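PDB 6I8W: Alpha/beta fold hydrolase from Pseudomonas aeruginosa, which hydrolyses membrane phospholipids as a membrane-bound phospholipase A that serves the bacterium as a virulence factor. Local coordinates for residues A226-F229 and E230-Q234; S171-F174 and E175-R179; A24-L27 and A28-T32. All coordinates share one frame; numbering follows the deposited sequence.

Contact 1 of 3, residues A226-F229 and E230-Q234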
ATOM      1  N   ALA A 226     -15.585   0.152  -2.253  1.00 44.51           N
ATOM      2  CA  ALA A 226     -16.534  -0.509  -1.362  1.00 47.12           C
ATOM      3  C   ALA A 226     -16.829  -1.935  -1.827  1.00 52.78           C
ATOM      4  O   ALA A 226     -17.004  -2.847  -1.016  1.00 50.61           O
ATOM      5  CB  ALA A 226     -17.833   0.301  -1.270  1.00 53.86           C
ATOM      6  N   GLN A 227     -16.899  -2.114  -3.140  1.00 52.94           N
ATOM      7  CA  GLN A 227     -17.158  -3.431  -3.727  1.00 54.46           C
ATOM      8  C   GLN A 227     -15.977  -4.377  -3.472  1.00 45.17           C
ATOM      9  O   GLN A 227     -16.154  -5.533  -3.089  1.00 45.11           O
ATOM     10  CB  GLN A 227     -17.431  -3.288  -5.228  1.00 60.77           C
ATOM     11  CG  GLN A 227     -17.074  -4.497  -6.078  1.00 71.65           C
ATOM     12  CD  GLN A 227     -17.412  -4.281  -7.552  1.00 91.05           C
ATOM     13  OE1 GLN A 227     -16.931  -5.008  -8.427  1.00 98.88           O
ATOM     14  NE2 GLN A 227     -18.238  -3.272  -7.831  1.00 90.83           N
ATOM     15  N   ILE A 228     -14.766  -3.874  -3.666  1.00 42.78           N
ATOM     16  CA  ILE A 228     -13.583  -4.659  -3.348  1.00 48.97           C
ATOM     17  C   ILE A 228     -13.552  -5.004  -1.859  1.00 44.31           C
ATOM     18  O   ILE A 228     -13.251  -6.138  -1.492  1.00 46.11           O
ATOM     19  CB  ILE A 228     -12.285  -3.928  -3.734  1.00 41.96           C
ATOM     20  CG1 ILE A 228     -12.139  -3.865  -5.255  1.00 43.01           C
ATOM     21  CG2 ILE A 228     -11.064  -4.649  -3.148  1.00 38.08           C
ATOM     22  CD1 ILE A 228     -10.879  -3.131  -5.702  1.00 42.21           C
ATOM     23  N   PHE A 229     -13.875  -4.034  -1.005  1.00 41.51           N
ATOM     24  CA  PHE A 229     -13.848  -4.273   0.439  1.00 42.57           C
ATOM     25  C   PHE A 229     -14.818  -5.396   0.809  1.00 47.86           C
ATOM     26  O   PHE A 229     -14.534  -6.209   1.692  1.00 51.33           O
ATOM     27  CB  PHE A 229     -14.191  -3.004   1.228  1.00 44.11           C
ATOM     28  CG  PHE A 229     -13.826  -3.088   2.693  1.00 44.92           C
ATOM     29  CD1 PHE A 229     -12.570  -2.707   3.129  1.00 42.46           C
ATOM     30  CD2 PHE A 229     -14.732  -3.578   3.625  1.00 52.12           C
ATOM     31  CE1 PHE A 229     -12.225  -2.798   4.475  1.00 48.12           C
ATOM     32  CE2 PHE A 229     -14.400  -3.673   4.964  1.00 46.12           C
ATOM     33  CZ  PHE A 229     -13.143  -3.285   5.394  1.00 44.76           C
ATOM     34  N   GLU A 230     -15.949  -5.455   0.115  1.00 45.01           N
ATOM     35  CA  GLU A 230     -16.929  -6.508   0.368  1.00 48.37           C
ATOM     36  C   GLU A 230     -16.382  -7.881  -0.025  1.00 47.61           C
ATOM     37  O   GLU A 230     -16.623  -8.873   0.665  1.00 47.53           O
ATOM     38  CB  GLU A 230     -18.237  -6.217  -0.369  1.00 60.86           C
ATOM     39  CG  GLU A 230     -19.333  -5.744   0.555  1.00 76.36           C
ATOM     40  CD  GLU A 230     -19.570  -6.709   1.703  1.00 86.41           C
ATOM     41  OE1 GLU A 230     -20.023  -7.845   1.447  1.00 92.49           O
ATOM     42  OE2 GLU A 230     -19.291  -6.331   2.862  1.00 90.49           O
ATOM     43  N   GLN A 231     -15.640  -7.937  -1.126  1.00 50.22           N
ATOM     44  CA  GLN A 231     -14.944  -9.165  -1.501  1.00 53.19           C
ATOM     45  C   GLN A 231     -13.901  -9.569  -0.454  1.00 52.97           C
ATOM     46  O   GLN A 231     -13.730 -10.747  -0.164  1.00 53.40           O
ATOM     47  CB  GLN A 231     -14.269  -9.011  -2.861  1.00 49.64           C
ATOM     48  CG  GLN A 231     -15.232  -8.927  -4.034  1.00 52.81           C
ATOM     49  CD  GLN A 231     -14.512  -9.125  -5.347  1.00 57.44           C
ATOM     50  OE1 GLN A 231     -13.512  -9.837  -5.407  1.00 54.10           O
ATOM     51  NE2 GLN A 231     -15.002  -8.484  -6.402  1.00 60.30           N
ATOM     52  N   LEU A 232     -13.196  -8.593   0.110  1.00 44.80           N
ATOM     53  CA  LEU A 232     -12.183  -8.907   1.113  1.00 47.11           C
ATOM     54  C   LEU A 232     -12.859  -9.516   2.345  1.00 53.04           C
ATOM     55  O   LEU A 232     -12.284 -10.374   3.022  1.00 51.15           O
ATOM     56  CB  LEU A 232     -11.370  -7.663   1.492  1.00 40.83           C
ATOM     57  CG  LEU A 232     -10.476  -7.040   0.409  1.00 44.45           C
ATOM     58  CD1 LEU A 232      -9.857  -5.746   0.900  1.00 42.36           C
ATOM     59  CD2 LEU A 232      -9.385  -8.021  -0.018  1.00 39.87           C
ATOM     60  N   ARG A 233     -14.092  -9.096   2.616  1.00 50.71           N
ATOM     61  CA  ARG A 233     -14.853  -9.666   3.721  1.00 57.89           C
ATOM     62  C   ARG A 233     -15.390 -11.053   3.384  1.00 53.62           C
ATOM     63  O   ARG A 233     -15.258 -11.982   4.179  1.00 55.43           O
ATOM     64  CB  ARG A 233     -16.018  -8.755   4.109  1.00 68.80           C
ATOM     65  CG  ARG A 233     -15.601  -7.377   4.587  1.00 74.42           C
ATOM     66  CD  ARG A 233     -16.806  -6.558   5.034  1.00 83.50           C
ATOM     67  NE  ARG A 233     -17.288  -6.955   6.353  1.00 87.99           N
ATOM     68  CZ  ARG A 233     -18.239  -6.310   7.021  1.00 89.41           C
ATOM     69  NH1 ARG A 233     -18.812  -5.239   6.488  1.00 90.52           N
ATOM     70  NH2 ARG A 233     -18.615  -6.733   8.220  1.00 88.41           N
ATOM     71  N   GLN A 234     -16.009 -11.183   2.213  1.00 50.42           N
ATOM     72  CA  GLN A 234     -16.686 -12.434   1.840  1.00 57.65           C
ATOM     73  C   GLN A 234     -15.706 -13.519   1.409  1.00 56.50           C
ATOM     74  O   GLN A 234     -15.996 -14.706   1.536  1.00 59.08           O
ATOM     75  CB  GLN A 234     -17.703 -12.192   0.719  1.00 58.31           C
ATOM     76  CG  GLN A 234     -18.776 -11.181   1.060  1.00 63.50           C
ATOM     77  CD  GLN A 234     -19.688 -11.645   2.175  1.00 75.86           C
ATOM     78  OE1 GLN A 234     -19.833 -12.846   2.418  1.00 75.93           O
ATOM     79  NE2 GLN A 234     -20.315 -10.695   2.861  1.00 78.45           N
TER
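Phe229 and Arg233, one helical turn apart, carry the main side-chain contact. The aliphatic part of the arginine runs past one side of the ring: Phe229 CE2 lies 3.8 Å from Arg233 CD, and Arg233 CG is almost as near. The two side chains slant across each other, and the guanidinium plane is turned 68° from the ring; it is the methylene groups CG and CD that meet the aromatic carbons CD2 and CE2. A chi1 of -165° swings the Phe229 ring away from its own amide and lays it beside Arg233, which bends at chi3 after passing the ring. One residue back along the helix, on a neighbouring face, a second, looser apolar pair forms between Ile228 CG2 and Leu232 CG at 4.3 Å; both are branched aliphatic residues suited to a hydrophobic helix face.

The side-chain polar contacts between residues of this stretch centre on Glu230. Its chain folds at chi2, and OE1 accepts from Gln234 NE2 at 3.2 Å through its syn lone pair, with the oxygen close to the amide plane. The other oxygen, OE2, makes a long salt bridge to Arg233 NH1, at 3.8 Å. Elsewhere, Gln227 and Gln231 turn their amides outward, to Gln106 and to the backbone N of Tyr110, so that long neutral side chains link the helix to the loop that holds Gln106 and Tyr110.

Backbone bonds complete the turns. Leu232 N reaches Ile228 O at 2.9 Å, and Arg233 N reaches Phe229 O at 3.1 Å.

Beyond the two segments, Phe229 packs edge-to-face with Phe71, and its side chain lies about 8 Å from a bound myristic acid. These are i to i+4 contacts in the last turns of helix 208-234, which belongs to the helical insertion between strands 154-160 and 250-255, where alpha/beta hydrolases commonly carry a cap over the core sheet.

Contact 2 of 3, residues S171-F174 and E175-R179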
ATOM      1  N   SER A 171     -10.018  -4.159  16.751  1.00 47.43           N
ATOM      2  CA  SER A 171      -9.581  -2.827  16.347  1.00 46.06           C
ATOM      3  C   SER A 171     -10.767  -1.881  16.184  1.00 50.43           C
ATOM      4  O   SER A 171     -11.906  -2.313  16.085  1.00 49.23           O
ATOM      5  CB  SER A 171      -8.783  -2.894  15.045  1.00 45.74           C
ATOM      6  OG  SER A 171      -9.643  -3.184  13.956  1.00 46.73           O
ATOM      7  N   GLU A 172     -10.473  -0.587  16.146  1.00 47.99           N
ATOM      8  CA  GLU A 172     -11.487   0.439  15.988  1.00 49.15           C
ATOM      9  C   GLU A 172     -12.183   0.276  14.628  1.00 48.59           C
ATOM     10  O   GLU A 172     -13.370   0.578  14.498  1.00 50.21           O
ATOM     11  CB  GLU A 172     -10.863   1.824  16.143  1.00 48.99           C
ATOM     12  CG  GLU A 172     -11.844   2.974  16.215  1.00 51.48           C
ATOM     13  CD  GLU A 172     -11.157   4.292  16.536  1.00 63.40           C
ATOM     14  OE1 GLU A 172     -10.075   4.264  17.170  1.00 63.39           O
ATOM     15  OE2 GLU A 172     -11.685   5.354  16.137  1.00 65.21           O
ATOM     16  N   LEU A 173     -11.447  -0.192  13.618  1.00 46.58           N
ATOM     17  CA  LEU A 173     -12.061  -0.504  12.320  1.00 46.32           C
ATOM     18  C   LEU A 173     -13.109  -1.581  12.466  1.00 47.95           C
ATOM     19  O   LEU A 173     -14.228  -1.429  11.979  1.00 49.28           O
ATOM     20  CB  LEU A 173     -11.034  -0.968  11.281  1.00 44.20           C
ATOM     21  CG  LEU A 173     -11.721  -1.518  10.012  1.00 44.87           C
ATOM     22  CD1 LEU A 173     -12.482  -0.418   9.266  1.00 45.09           C
ATOM     23  CD2 LEU A 173     -10.732  -2.213   9.065  1.00 42.74           C
ATOM     24  N   PHE A 174     -12.748  -2.679  13.119  1.00 48.05           N
ATOM     25  CA  PHE A 174     -13.682  -3.783  13.236  1.00 50.09           C
ATOM     26  C   PHE A 174     -14.867  -3.384  14.110  1.00 52.20           C
ATOM     27  O   PHE A 174     -15.974  -3.831  13.868  1.00 53.86           O
ATOM     28  CB  PHE A 174     -12.984  -5.042  13.751  1.00 53.95           C
ATOM     29  CG  PHE A 174     -12.094  -5.696  12.726  1.00 54.37           C
ATOM     30  CD1 PHE A 174     -12.644  -6.307  11.611  1.00 61.77           C
ATOM     31  CD2 PHE A 174     -10.717  -5.708  12.871  1.00 55.98           C
ATOM     32  CE1 PHE A 174     -11.834  -6.909  10.656  1.00 63.86           C
ATOM     33  CE2 PHE A 174      -9.902  -6.312  11.924  1.00 52.20           C
ATOM     34  CZ  PHE A 174     -10.459  -6.906  10.813  1.00 56.89           C
ATOM     35  N   GLU A 175     -14.663  -2.503  15.086  1.00 52.73           N
ATOM     36  CA  GLU A 175     -15.766  -1.953  15.884  0.73 55.34           C
ATOM     37  C   GLU A 175     -16.709  -1.142  15.010  1.00 56.03           C
ATOM     38  O   GLU A 175     -17.938  -1.243  15.108  1.00 58.36           O
ATOM     39  CB  GLU A 175     -15.238  -1.057  17.008  0.73 55.80           C
ATOM     40  CG  GLU A 175     -14.492  -1.777  18.111  0.73 56.05           C
ATOM     41  CD  GLU A 175     -15.434  -2.422  19.105  0.73 64.62           C
ATOM     42  OE1 GLU A 175     -16.669  -2.364  18.886  0.73 60.70           O
ATOM     43  OE2 GLU A 175     -14.939  -2.976  20.110  0.73 64.83           O
ATOM     44  N   ASP A 176     -16.107  -0.300  14.169  1.00 54.21           N
ATOM     45  CA  ASP A 176     -16.854   0.561  13.264  1.00 54.84           C
ATOM     46  C   ASP A 176     -17.710  -0.282  12.322  1.00 55.57           C
ATOM     47  O   ASP A 176     -18.863   0.062  12.049  1.00 57.66           O
ATOM     48  CB  ASP A 176     -15.920   1.443  12.442  1.00 52.69           C
ATOM     49  CG  ASP A 176     -15.305   2.576  13.252  1.00 56.54           C
ATOM     50  OD1 ASP A 176     -15.757   2.834  14.393  1.00 56.02           O
ATOM     51  OD2 ASP A 176     -14.372   3.215  12.730  1.00 54.33           O
ATOM     52  N   LEU A 177     -17.131  -1.376  11.826  1.00 54.09           N
ATOM     53  CA  LEU A 177     -17.803  -2.235  10.848  1.00 54.76           C
ATOM     54  C   LEU A 177     -19.086  -2.829  11.415  1.00 57.59           C
ATOM     55  O   LEU A 177     -20.045  -3.062  10.676  1.00 59.13           O
ATOM     56  CB  LEU A 177     -16.864  -3.343  10.363  1.00 52.89           C
ATOM     57  CG  LEU A 177     -15.731  -2.835   9.451  1.00 54.06           C
ATOM     58  CD1 LEU A 177     -14.788  -3.951   9.048  1.00 48.91           C
ATOM     59  CD2 LEU A 177     -16.288  -2.129   8.221  1.00 56.10           C
ATOM     60  N   GLU A 178     -19.124  -3.052  12.728  1.00 58.56           N
ATOM     61  CA  GLU A 178     -20.338  -3.614  13.330  1.00 61.52           C
ATOM     62  C   GLU A 178     -21.503  -2.637  13.283  1.00 63.89           C
ATOM     63  O   GLU A 178     -22.656  -3.038  13.424  1.00 66.57           O
ATOM     64  CB  GLU A 178     -20.098  -4.011  14.795  1.00 62.36           C
ATOM     65  CG  GLU A 178     -18.887  -4.909  15.040  1.00 62.33           C
ATOM     66  CD  GLU A 178     -19.113  -6.337  14.587  1.00 63.85           C
ATOM     67  OE1 GLU A 178     -18.210  -7.175  14.786  1.00 63.02           O
ATOM     68  OE2 GLU A 178     -20.199  -6.623  14.041  1.00 70.48           O
ATOM     69  N   ARG A 179     -21.209  -1.359  13.079  1.00 63.13           N
ATOM     70  CA  ARG A 179     -22.266  -0.358  12.984  1.00 65.51           C
ATOM     71  C   ARG A 179     -22.392   0.196  11.571  1.00 65.09           C
ATOM     72  O   ARG A 179     -23.019   1.234  11.365  1.00 66.51           O
ATOM     73  CB  ARG A 179     -22.041   0.773  13.985  1.00 66.05           C
ATOM     74  CG  ARG A 179     -22.223   0.356  15.437  1.00 67.75           C
ATOM     75  CD  ARG A 179     -20.926  -0.195  16.055  1.00 65.45           C
ATOM     76  NE  ARG A 179     -21.099  -0.482  17.478  1.00 67.46           N
ATOM     77  CZ  ARG A 179     -20.167  -1.005  18.266  1.00 66.46           C
ATOM     78  NH1 ARG A 179     -18.978  -1.299  17.765  1.00 63.41           N
ATOM     79  NH2 ARG A 179     -20.423  -1.231  19.551  1.00 68.78           N
TER
HETATM   80  O   HOH W   1     -13.575   5.709  13.739  1.00 54.46           O
HETATM   81  O   HOH W   2     -16.248  -6.012  12.834  1.00 53.40           O
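A serine N-cap starts the short helix 172-177, and the same residue, Ser171, also begins its backbone ladder: Ser171 O accepts from Glu175 N at 2.9 Å, in the carbonyl plane. Ser171 OG takes the N-H of Phe174 at 3.3 Å, a nearly straight bond (165°). A small hydroxyl suits this place because it can turn back to an amide that no preceding helical carbonyl serves; it also bonds to Val260 O.

Two leucines and Phe174 form the apolar side. Leu177 CD1 lies 4.0 Å from Leu173 CG, the two chains crossing, and 4.1 Å from Phe174 CD1, where ring and leucine run side by side. The leucines meet because Leu173 sends its CG forward, past its own carbonyl carbon (chi1 170°), whereas Leu177 swings its CG beside its own N (chi1 -71°), back over the preceding turn. The helix lies in the insertion between strands 154-160 and 250-255 of the alpha/beta hydrolase fold; Leu173 and Glu172 rest on Phe198 of helix 191-199.

On the polar side, water 1 sits between two acids, 2.8 Å from Asp176 OD2 and 3.1 Å from Glu172 OE2, and may ease any repulsion between them. Glu172 OE1 is further balanced by a salt bridge to Arg259. At the far end Arg179 folds back, its NH1 donating to Glu175 O at 2.9 Å from above the carbonyl plane.

Contact 3 of 3, residues A24-L27 and A28-T32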
ATOM      1  N   ALA A  24      -4.713  18.474 -11.199  1.00 48.53           N
ATOM      2  CA  ALA A  24      -4.013  17.353 -11.830  1.00 44.16           C
ATOM      3  C   ALA A  24      -2.519  17.661 -11.967  1.00 46.65           C
ATOM      4  O   ALA A  24      -1.682  16.811 -11.671  1.00 47.05           O
ATOM      5  CB  ALA A  24      -4.624  17.036 -13.186  1.00 45.77           C
ATOM      6  N   THR A  25      -2.179  18.877 -12.398  1.00 49.58           N
ATOM      7  CA  THR A  25      -0.769  19.238 -12.553  1.00 46.66           C
ATOM      8  C   THR A  25      -0.103  19.324 -11.183  1.00 45.52           C
ATOM      9  O   THR A  25       1.085  19.041 -11.037  1.00 50.19           O
ATOM     10  CB  THR A  25      -0.577  20.588 -13.295  1.00 54.49           C
ATOM     11  OG1 THR A  25      -1.052  21.658 -12.479  1.00 57.74           O
ATOM     12  CG2 THR A  25      -1.321  20.604 -14.615  1.00 52.78           C
ATOM     13  N   LEU A  26      -0.866  19.753 -10.185  1.00 46.71           N
ATOM     14  CA  LEU A  26      -0.373  19.791  -8.814  1.00 44.79           C
ATOM     15  C   LEU A  26       0.065  18.389  -8.375  1.00 45.14           C
ATOM     16  O   LEU A  26       1.172  18.198  -7.866  1.00 41.72           O
ATOM     17  CB  LEU A  26      -1.459  20.313  -7.876  1.00 54.33           C
ATOM     18  CG  LEU A  26      -1.122  20.900  -6.508  1.00 64.94           C
ATOM     19  CD1 LEU A  26      -2.295  21.742  -6.041  1.00 70.66           C
ATOM     20  CD2 LEU A  26      -0.804  19.834  -5.498  1.00 71.55           C
ATOM     21  N   LEU A  27      -0.796  17.402  -8.595  1.00 43.42           N
ATOM     22  CA  LEU A  27      -0.465  16.032  -8.200  1.00 36.89           C
ATOM     23  C   LEU A  27       0.739  15.536  -8.995  1.00 36.59           C
ATOM     24  O   LEU A  27       1.626  14.882  -8.447  1.00 37.92           O
ATOM     25  CB  LEU A  27      -1.670  15.094  -8.390  1.00 36.42           C
ATOM     26  CG  LEU A  27      -1.453  13.598  -8.107  1.00 35.32           C
ATOM     27  CD1 LEU A  27      -0.831  13.358  -6.727  1.00 41.36           C
ATOM     28  CD2 LEU A  27      -2.757  12.779  -8.293  1.00 39.03           C
ATOM     29  N   ALA A  28       0.783  15.868 -10.282  1.00 40.19           N
ATOM     30  CA  ALA A  28       1.893  15.424 -11.119  1.00 40.84           C
ATOM     31  C   ALA A  28       3.219  16.045 -10.651  1.00 36.47           C
ATOM     32  O   ALA A  28       4.271  15.389 -10.683  1.00 37.06           O
ATOM     33  CB  ALA A  28       1.619  15.765 -12.588  1.00 39.63           C
ATOM     34  N   SER A  29       3.160  17.279 -10.163  1.00 35.73           N
ATOM     35  CA  SER A  29       4.361  17.967  -9.687  0.71 37.75           C
ATOM     36  C   SER A  29       4.853  17.339  -8.389  1.00 37.61           C
ATOM     37  O   SER A  29       6.041  17.057  -8.227  1.00 36.91           O
ATOM     38  CB  SER A  29       4.090  19.459  -9.481  0.71 38.29           C
ATOM     39  OG  SER A  29       3.787  20.098 -10.706  0.71 38.82           O
ATOM     40  N   VAL A  30       3.936  17.112  -7.456  1.00 37.10           N
ATOM     41  CA  VAL A  30       4.309  16.483  -6.195  1.00 37.35           C
ATOM     42  C   VAL A  30       4.848  15.051  -6.403  1.00 36.62           C
ATOM     43  O   VAL A  30       5.808  14.639  -5.744  1.00 34.54           O
ATOM     44  CB  VAL A  30       3.138  16.478  -5.223  1.00 42.63           C
ATOM     45  CG1 VAL A  30       3.514  15.704  -3.971  1.00 46.10           C
ATOM     46  CG2 VAL A  30       2.799  17.914  -4.855  1.00 42.42           C
ATOM     47  N   ARG A  31       4.241  14.301  -7.324  1.00 39.11           N
ATOM     48  CA  ARG A  31       4.736  12.965  -7.669  1.00 34.41           C
ATOM     49  C   ARG A  31       6.142  13.074  -8.241  1.00 32.33           C
ATOM     50  O   ARG A  31       7.020  12.289  -7.909  1.00 31.35           O
ATOM     51  CB  ARG A  31       3.818  12.265  -8.688  1.00 31.60           C
ATOM     52  CG  ARG A  31       2.578  11.619  -8.083  1.00 31.28           C
ATOM     53  CD  ARG A  31       1.559  11.204  -9.156  1.00 35.27           C
ATOM     54  NE  ARG A  31       0.509  10.380  -8.576  1.00 37.02           N
ATOM     55  CZ  ARG A  31      -0.586   9.988  -9.222  1.00 41.39           C
ATOM     56  NH1 ARG A  31      -0.797  10.354 -10.478  1.00 36.47           N
ATOM     57  NH2 ARG A  31      -1.470   9.215  -8.608  1.00 39.55           N
ATOM     58  N   THR A  32       6.340  14.041  -9.126  1.00 31.88           N
ATOM     59  CA  THR A  32       7.642  14.257  -9.732  1.00 38.25           C
ATOM     60  C   THR A  32       8.685  14.518  -8.648  1.00 35.31           C
ATOM     61  O   THR A  32       9.782  13.949  -8.676  1.00 33.32           O
ATOM     62  CB  THR A  32       7.592  15.427 -10.735  1.00 37.23           C
ATOM     63  OG1 THR A  32       6.721  15.076 -11.810  1.00 40.17           O
ATOM     64  CG2 THR A  32       8.977  15.757 -11.285  1.00 36.58           C
TER
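Leu27 meets the guanidinium of Arg31 face-on: its methyl CD2 stands over the centre of that flat group, 3.7 Å from Arg31 CZ. The other methyl, CD1, touches the arginine chain lower down, 3.8 Å from Arg31 NE. With chi1 at 176° the leucine branch leans toward the next turn, where Arg31, extended from CG to NE, crosses it at a slant. A flat cation is poorly hydrated over its faces, so a methyl group can lie there while the edge stays available for polar partners; NE indeed pairs with Asp76.

Ala28 is packed mainly through the backbone. Its CB lies 3.6 Å from Ala24 O, while its N donates to that same oxygen at 3.0 Å. Ala28 O in turn accepts two bonds from Thr32, one from the amide and one from OG1 at 2.7 Å, which approach from opposite faces of the carbonyl plane; threonine thus satisfies its hydroxyl on its own helix.

Leu26 lies alongside Val30, both pointing the same way, with CD2 4.1 Å from Val30 CG2. Val30 also touches a bound octyl glucoside and comes close to a myristic acid, in keeping with a greasy helix face.

This stretch of the long N-terminal helix 3-38 packs against helix 208-234, with Leu26 on Pro209 and Leu210, and Leu27 on Tyr213 and Arg217.

Overall arrangement
From the N terminus, contact 3 comes first, on helix 3-38 ahead of the core sheet; contact 2 follows on helix 172-177, and contact 1 at the end of helix 208-234. Each joins successive turns of one helix, so none closes a long loop and none nests or crosses: they run in series. Contacts 1 and 2 share the insertion after strand 154-160 and touch where Phe229 CZ meets Leu177 CD1 at 4.1 Å. Contact 3 lies apart, its centre about 30 Å from that of contact 1, yet its residues pack on the beginning of the helix that contact 1 ends, so helix 208-234 reaches from the N-terminal helix to helix 172-177, where contact 2 lies.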